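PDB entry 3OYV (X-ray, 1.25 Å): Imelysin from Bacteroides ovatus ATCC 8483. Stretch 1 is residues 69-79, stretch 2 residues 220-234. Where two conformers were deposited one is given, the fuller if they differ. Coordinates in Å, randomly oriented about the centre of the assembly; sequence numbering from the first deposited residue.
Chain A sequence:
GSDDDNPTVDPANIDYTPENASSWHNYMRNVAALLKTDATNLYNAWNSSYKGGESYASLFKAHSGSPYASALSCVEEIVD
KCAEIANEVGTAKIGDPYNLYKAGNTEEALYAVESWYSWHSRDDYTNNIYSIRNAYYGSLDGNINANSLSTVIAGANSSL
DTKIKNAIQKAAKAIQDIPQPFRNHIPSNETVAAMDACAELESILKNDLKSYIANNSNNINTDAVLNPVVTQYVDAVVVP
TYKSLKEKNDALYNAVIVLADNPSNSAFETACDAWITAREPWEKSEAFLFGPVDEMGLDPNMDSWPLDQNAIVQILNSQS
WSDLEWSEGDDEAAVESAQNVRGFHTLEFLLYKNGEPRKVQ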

ATOM      1  N   ALA A  69      10.734 -19.583  14.033  1.00 19.54           N
ATOM      2  CA  ALA A  69      11.356 -20.272  15.152  1.00 20.25           C
ATOM      3  C   ALA A  69      12.649 -19.613  15.638  1.00 18.49           C
ATOM      4  O   ALA A  69      13.262 -20.108  16.596  1.00 20.68           O
ATOM      5  CB  ALA A  69      11.649 -21.735  14.752  1.00 22.01           C
ATOM      6  N   SER A  70      13.049 -18.528  14.970  1.00 16.25           N
ATOM      7  CA  SER A  70      14.279 -17.838  15.307  1.00 16.51           C
ATOM      8  C   SER A  70      14.164 -16.402  14.860  1.00 14.90           C
ATOM      9  O   SER A  70      13.355 -16.080  13.985  1.00 15.69           O
ATOM     10  CB  SER A  70      15.479 -18.505  14.605  1.00 17.01           C
ATOM     11  OG  SER A  70      15.426 -18.316  13.205  1.00 18.17           O
ATOM     12  N   ALA A  71      15.016 -15.548  15.407  1.00 14.81           N
ATOM     13  CA  ALA A  71      15.080 -14.182  14.912  1.00 12.92           C
ATOM     14  C   ALA A  71      15.571 -14.150  13.465  1.00 13.96           C
ATOM     15  O   ALA A  71      15.131 -13.317  12.678  1.00 13.28           O
ATOM     16  CB  ALA A  71      15.959 -13.291  15.825  1.00 13.49           C
ATOM     17  N   LEU A  72      16.493 -15.049  13.100  1.00 14.11           N
ATOM     18  CA  LEU A  72      16.936 -15.152  11.719  1.00 15.01           C
ATOM     19  C   LEU A  72      15.764 -15.389  10.781  1.00 15.24           C
ATOM     20  O   LEU A  72      15.680 -14.746   9.744  1.00 15.08           O
ATOM     21  CB  LEU A  72      18.000 -16.242  11.543  1.00 15.49           C
ATOM     22  CG  LEU A  72      18.448 -16.504  10.113  1.00 16.57           C
ATOM     23  CD1 LEU A  72      19.014 -15.246   9.496  1.00 16.26           C
ATOM     24  CD2 LEU A  72      19.448 -17.660  10.034  1.00 17.76           C
ATOM     25  N   SER A  73      14.869 -16.315  11.126  1.00 15.24           N
ATOM     26  CA  SER A  73      13.694 -16.592  10.295  0.60 15.96           C
ATOM     27  C   SER A  73      12.837 -15.329  10.100  1.00 14.90           C
ATOM     28  O   SER A  73      12.380 -15.015   8.988  1.00 17.08           O
ATOM     29  CB  SER A  73      12.853 -17.682  10.952  0.60 16.43           C
ATOM     30  OG  SER A  73      11.754 -18.030  10.135  0.60 20.30           O
ATOM     31  N   CYS A  74      12.637 -14.599  11.194  1.00 14.25           N
ATOM     32  CA  CYS A  74      11.901 -13.339  11.114  1.00 13.24           C
ATOM     33  C   CYS A  74      12.595 -12.377  10.159  1.00 11.62           C
ATOM     34  O   CYS A  74      11.960 -11.748   9.310  1.00 12.35           O
ATOM     35  CB  CYS A  74      11.826 -12.644  12.473  1.00 12.79           C
ATOM     36  SG  CYS A  74      10.879 -13.526  13.697  1.00 14.89           S
ATOM     37  N   VAL A  75      13.922 -12.246  10.282  1.00 12.24           N
ATOM     38  CA  VAL A  75      14.660 -11.266   9.487  1.00 13.12           C
ATOM     39  C   VAL A  75      14.720 -11.643   7.996  1.00 12.88           C
ATOM     40  O   VAL A  75      14.629 -10.781   7.129  1.00 13.85           O
ATOM     41  CB  VAL A  75      16.060 -11.007  10.098  1.00 12.92           C
ATOM     42  CG1 VAL A  75      16.991 -10.259   9.145  1.00 14.58           C
ATOM     43  CG2 VAL A  75      15.892 -10.258  11.421  1.00 13.30           C
ATOM     44  N   GLU A  76      14.796 -12.944   7.711  1.00 13.88           N
ATOM     45  CA  GLU A  76      14.721 -13.407   6.338  1.00 15.36           C
ATOM     46  C   GLU A  76      13.358 -13.047   5.737  1.00 15.13           C
ATOM     47  O   GLU A  76      13.301 -12.629   4.589  1.00 15.62           O
ATOM     48  CB  GLU A  76      15.007 -14.903   6.276  1.00 16.45           C
ATOM     49  CG  GLU A  76      16.504 -15.192   6.510  1.00 17.64           C
ATOM     50  CD  GLU A  76      16.872 -16.664   6.616  1.00 23.10           C
ATOM     51  OE1 GLU A  76      15.997 -17.513   6.889  1.00 27.22           O
ATOM     52  OE2 GLU A  76      18.097 -16.953   6.477  1.00 25.38           O
ATOM     53  N   GLU A  77      12.286 -13.165   6.523  1.00 14.71           N
ATOM     54  CA  GLU A  77      10.959 -12.775   6.054  1.00 13.96           C
ATOM     55  C   GLU A  77      10.930 -11.257   5.814  1.00 13.94           C
ATOM     56  O   GLU A  77      10.441 -10.799   4.790  1.00 14.69           O
ATOM     57  CB  GLU A  77       9.869 -13.186   7.054  1.00 14.61           C
ATOM     58  CG  GLU A  77       8.433 -12.839   6.615  1.00 14.12           C
ATOM     59  CD  GLU A  77       7.924 -13.697   5.470  1.00 15.62           C
ATOM     60  OE1 GLU A  77       8.603 -14.658   5.031  1.00 20.67           O
ATOM     61  OE2 GLU A  77       6.815 -13.420   4.971  1.00 18.87           O
ATOM     62  N   ILE A  78      11.478 -10.502   6.766  1.00 12.30           N
ATOM     63  CA  ILE A  78      11.527  -9.038   6.615  1.00 11.82           C
ATOM     64  C   ILE A  78      12.218  -8.642   5.297  1.00 11.93           C
ATOM     65  O   ILE A  78      11.712  -7.832   4.508  1.00 12.08           O
ATOM     66  CB  ILE A  78      12.223  -8.335   7.805  1.00 11.29           C
ATOM     67  CG1 ILE A  78      11.364  -8.489   9.057  1.00 11.07           C
ATOM     68  CG2 ILE A  78      12.601  -6.890   7.477  1.00 11.06           C
ATOM     69  CD1 ILE A  78      12.067  -8.115  10.356  1.00 13.28           C
ATOM     70  N   VAL A  79      13.389  -9.229   5.058  1.00 11.18           N
ATOM     71  CA  VAL A  79      14.184  -8.867   3.889  1.00 12.58           C
ATOM     72  C   VAL A  79      13.520  -9.361   2.590  1.00 12.28           C
ATOM     73  O   VAL A  79      13.457  -8.616   1.606  1.00 14.27           O
ATOM     74  CB  VAL A  79      15.639  -9.367   4.032  1.00 13.09           C
ATOM     75  CG1 VAL A  79      16.428  -9.169   2.725  1.00 15.19           C
ATOM     76  CG2 VAL A  79      16.321  -8.653   5.217  1.00 14.08           C
TER
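Stretch 2 220-234: INTDAVLNPVVTQYV

Stretch 2 begins in loop or turn, Ile220 to Thr222, then runs as a helix from Asp223 past Val234, kinked where the N atoms of Pro228 and Val229 lack bonds to the preceding turn. It lies on helix 71-79 with N-to-C directions 49° apart and axes 8.9 Å apart at closest. Both helices start at the contact: Ala71 and Asp223 have CA atoms 5.2 Å apart.

Each start is capped by a p rotamer, which folds the hydroxyl back over the first turn: Thr222 OG1 accepts from Val225 N (3.1 Å), as Ser70 OG does from Ser73 N. Asp223, chi1 m, sends its carboxylate across instead; OD1 accepts from Ala71 N at 2.9 Å, an amide of the first turn. A water ties the same OD1 (2.7 Å) to Asn221 O and Leu72 N.

The small Ala71 side chain is a knob among Asp223, Leu226, Asn227 and Val230, its CB 3.6 Å from Leu226 CB. Leu226, m and t, extends CD1 to 4.0 Å from Val75 CG2; Val230, t, sets CG2 3.7 Å from Cys74 CB and 3.8 Å from Val75 CG2.

Farther along, Tyr233, t with chi2 88°, offers a ring face to Ile78, whose m,t rotamer places CD1 3.6 Å from the ring centroid. A second water joins Tyr233 OH (2.7 Å) to Ile78 O.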

ATOM      1  N   ILE A 220      26.173 -12.411  12.787  1.00 15.93           N
ATOM      2  CA  ILE A 220      25.068 -11.477  12.985  1.00 15.44           C
ATOM      3  C   ILE A 220      23.703 -12.115  12.826  1.00 16.66           C
ATOM      4  O   ILE A 220      22.731 -11.404  12.610  1.00 16.97           O
ATOM      5  CB  ILE A 220      25.175 -10.226  12.102  1.00 15.30           C
ATOM      6  CG1 ILE A 220      25.202 -10.572  10.605  1.00 16.23           C
ATOM      7  CG2 ILE A 220      26.411  -9.425  12.491  1.00 17.65           C
ATOM      8  CD1 ILE A 220      24.882  -9.383   9.728  1.00 17.56           C
ATOM      9  N   ASN A 221      23.605 -13.429  12.976  1.00 15.93           N
ATOM     10  CA  ASN A 221      22.310 -14.071  12.827  1.00 16.55           C
ATOM     11  C   ASN A 221      21.780 -14.811  14.045  1.00 16.79           C
ATOM     12  O   ASN A 221      20.792 -15.529  13.950  1.00 18.08           O
ATOM     13  CB  ASN A 221      22.253 -14.924  11.579  1.00 18.58           C
ATOM     14  CG  ASN A 221      23.161 -16.125  11.631  1.00 19.12           C
ATOM     15  OD1 ASN A 221      23.645 -16.545  12.707  1.00 20.34           O
ATOM     16  ND2 ASN A 221      23.385 -16.720  10.459  1.00 22.44           N
ATOM     17  N   THR A 222      22.433 -14.615  15.184  1.00 15.48           N
ATOM     18  CA  THR A 222      21.966 -15.143  16.443  1.00 15.23           C
ATOM     19  C   THR A 222      20.741 -14.390  16.933  1.00 13.35           C
ATOM     20  O   THR A 222      20.540 -13.237  16.578  1.00 12.99           O
ATOM     21  CB  THR A 222      23.067 -15.058  17.518  1.00 16.80           C
ATOM     22  OG1 THR A 222      23.419 -13.682  17.718  1.00 17.47           O
ATOM     23  CG2 THR A 222      24.324 -15.910  17.119  1.00 17.48           C
ATOM     24  N   ASP A 223      19.969 -15.021  17.808  1.00 14.65           N
ATOM     25  CA  ASP A 223      18.907 -14.276  18.503  1.00 14.18           C
ATOM     26  C   ASP A 223      19.482 -13.108  19.315  1.00 12.62           C
ATOM     27  O   ASP A 223      18.866 -12.040  19.419  1.00 14.06           O
ATOM     28  CB  ASP A 223      18.084 -15.194  19.411  1.00 15.20           C
ATOM     29  CG  ASP A 223      17.123 -16.106  18.650  1.00 17.48           C
ATOM     30  OD1 ASP A 223      17.068 -16.085  17.408  1.00 15.54           O
ATOM     31  OD2 ASP A 223      16.387 -16.851  19.348  1.00 21.32           O
ATOM     32  N   ALA A 224      20.678 -13.257  19.886  1.00 12.85           N
ATOM     33  CA  ALA A 224      21.242 -12.147  20.649  1.00 13.59           C
ATOM     34  C   ALA A 224      21.424 -10.905  19.776  1.00 13.73           C
ATOM     35  O   ALA A 224      21.174  -9.781  20.198  1.00 13.09           O
ATOM     36  CB  ALA A 224      22.593 -12.542  21.287  1.00 14.44           C
ATOM     37  N   VAL A 225      21.876 -11.105  18.550  1.00 12.41           N
ATOM     38  CA  VAL A 225      22.028  -9.983  17.641  1.00 12.06           C
ATOM     39  C   VAL A 225      20.694  -9.514  17.065  1.00 11.48           C
ATOM     40  O   VAL A 225      20.428  -8.325  17.007  1.00 12.06           O
ATOM     41  CB  VAL A 225      23.028 -10.280  16.517  1.00 12.29           C
ATOM     42  CG1 VAL A 225      23.033  -9.165  15.488  1.00 13.26           C
ATOM     43  CG2 VAL A 225      24.443 -10.466  17.139  1.00 14.86           C
ATOM     44  N   LEU A 226      19.845 -10.442  16.639  1.00 10.80           N
ATOM     45  CA  LEU A 226      18.684 -10.068  15.830  1.00 10.18           C
ATOM     46  C   LEU A 226      17.377  -9.832  16.588  1.00 10.11           C
ATOM     47  O   LEU A 226      16.504  -9.139  16.094  1.00 11.19           O
ATOM     48  CB  LEU A 226      18.489 -11.047  14.675  1.00 11.32           C
ATOM     49  CG  LEU A 226      19.594 -11.054  13.590  1.00 12.68           C
ATOM     50  CD1 LEU A 226      19.245 -12.108  12.531  1.00 14.76           C
ATOM     51  CD2 LEU A 226      19.779  -9.707  12.959  1.00 13.64           C
ATOM     52  N   ASN A 227      17.261 -10.368  17.801  1.00 10.80           N
ATOM     53  CA  ASN A 227      16.063 -10.100  18.587  1.00  9.84           C
ATOM     54  C   ASN A 227      15.738  -8.609  18.702  1.00 10.07           C
ATOM     55  O   ASN A 227      14.584  -8.232  18.516  1.00 10.54           O
ATOM     56  CB  ASN A 227      16.143 -10.707  19.978  1.00 11.22           C
ATOM     57  CG  ASN A 227      15.807 -12.187  20.026  1.00 10.89           C
ATOM     58  OD1 ASN A 227      15.527 -12.821  19.015  1.00 14.01           O
ATOM     59  ND2 ASN A 227      15.856 -12.766  21.242  1.00 13.83           N
ATOM     60  N   PRO A 228      16.719  -7.760  19.063  1.00 10.29           N
ATOM     61  CA  PRO A 228      16.360  -6.346  19.215  1.00 10.31           C
ATOM     62  C   PRO A 228      15.953  -5.704  17.900  1.00  9.93           C
ATOM     63  O   PRO A 228      15.187  -4.740  17.896  1.00 11.37           O
ATOM     64  CB  PRO A 228      17.614  -5.702  19.824  1.00 12.58           C
ATOM     65  CG  PRO A 228      18.619  -6.694  19.854  1.00 16.53           C
ATOM     66  CD  PRO A 228      18.054  -8.068  19.600  1.00 12.30           C
ATOM     67  N   VAL A 229      16.502  -6.213  16.807  1.00  9.74           N
ATOM     68  CA  VAL A 229      16.131  -5.720  15.481  1.00  9.52           C
ATOM     69  C   VAL A 229      14.633  -6.068  15.233  1.00  9.73           C
ATOM     70  O   VAL A 229      13.856  -5.218  14.780  1.00  9.48           O
ATOM     71  CB  VAL A 229      17.034  -6.310  14.388  1.00 10.95           C
ATOM     72  CG1 VAL A 229      16.480  -5.952  12.996  1.00 12.65           C
ATOM     73  CG2 VAL A 229      18.494  -5.837  14.571  1.00 13.83           C
ATOM     74  N   VAL A 230      14.247  -7.311  15.515  1.00  8.98           N
ATOM     75  CA  VAL A 230      12.858  -7.758  15.317  1.00  9.25           C
ATOM     76  C   VAL A 230      11.897  -6.952  16.205  1.00  8.55           C
ATOM     77  O   VAL A 230      10.852  -6.478  15.756  1.00  9.74           O
ATOM     78  CB  VAL A 230      12.693  -9.250  15.496  1.00 10.69           C
ATOM     79  CG1 VAL A 230      11.223  -9.649  15.381  1.00 12.65           C
ATOM     80  CG2 VAL A 230      13.570 -10.024  14.474  1.00 12.19           C
ATOM     81  N   THR A 231      12.267  -6.765  17.454  1.00  9.46           N
ATOM     82  CA  THR A 231      11.412  -6.087  18.409  1.00  9.71           C
ATOM     83  C   THR A 231      11.192  -4.653  17.980  1.00  9.47           C
ATOM     84  O   THR A 231      10.052  -4.151  17.977  1.00 10.39           O
ATOM     85  CB  THR A 231      12.005  -6.226  19.819  1.00  9.97           C
ATOM     86  OG1 THR A 231      11.933  -7.583  20.178  1.00 12.56           O
ATOM     87  CG2 THR A 231      11.278  -5.328  20.840  1.00 12.32           C
ATOM     88  N   GLN A 232      12.277  -3.972  17.617  1.00  9.27           N
ATOM     89  CA  GLN A 232      12.186  -2.581  17.151  1.00  9.94           C
ATOM     90  C   GLN A 232      11.351  -2.447  15.882  1.00  9.00           C
ATOM     91  O   GLN A 232      10.557  -1.509  15.721  1.00 10.58           O
ATOM     92  CB  GLN A 232      13.565  -1.942  16.962  1.00  9.91           C
ATOM     93  CG  GLN A 232      13.620  -0.553  16.400  1.00 10.52           C
ATOM     94  CD  GLN A 232      13.060   0.510  17.290  1.00 10.75           C
ATOM     95  OE1 GLN A 232      12.810   0.308  18.482  1.00 13.23           O
ATOM     96  NE2 GLN A 232      12.896   1.679  16.726  1.00 11.28           N
ATOM     97  N   TYR A 233      11.564  -3.375  14.949  1.00  9.76           N
ATOM     98  CA  TYR A 233      10.817  -3.364  13.694  1.00  8.36           C
ATOM     99  C   TYR A 233       9.315  -3.463  13.938  1.00  9.21           C
ATOM    100  O   TYR A 233       8.513  -2.718  13.389  1.00  9.95           O
ATOM    101  CB  TYR A 233      11.313  -4.512  12.839  1.00 10.07           C
ATOM    102  CG  TYR A 233      10.550  -4.872  11.586  1.00  8.52           C
ATOM    103  CD1 TYR A 233      10.813  -4.278  10.365  1.00  9.28           C
ATOM    104  CD2 TYR A 233       9.605  -5.885  11.636  1.00  9.32           C
ATOM    105  CE1 TYR A 233      10.122  -4.662   9.211  1.00 10.02           C
ATOM    106  CE2 TYR A 233       8.940  -6.320  10.499  1.00 10.09           C
ATOM    107  CZ  TYR A 233       9.226  -5.707   9.290  1.00  9.33           C
ATOM    108  OH  TYR A 233       8.596  -6.159   8.148  1.00 11.44           O
ATOM    109  N   VAL A 234       8.937  -4.383  14.797  1.00  8.83           N
ATOM    110  CA  VAL A 234       7.510  -4.580  15.092  1.00  9.44           C
ATOM    111  C   VAL A 234       6.957  -3.375  15.849  1.00 10.07           C
ATOM    112  O   VAL A 234       5.898  -2.827  15.490  1.00 10.14           O
ATOM    113  CB  VAL A 234       7.288  -5.870  15.890  1.00  9.93           C
ATOM    114  CG1 VAL A 234       5.858  -5.960  16.454  1.00 11.71           C
ATOM    115  CG2 VAL A 234       7.626  -7.123  15.026  1.00 11.35           C
TER
HETATM  116  O   HOH W   1      18.334 -16.362  15.032  1.00 16.12           O
HETATM  117  O   HOH W   2       9.727  -6.012   5.715  1.00 12.05           O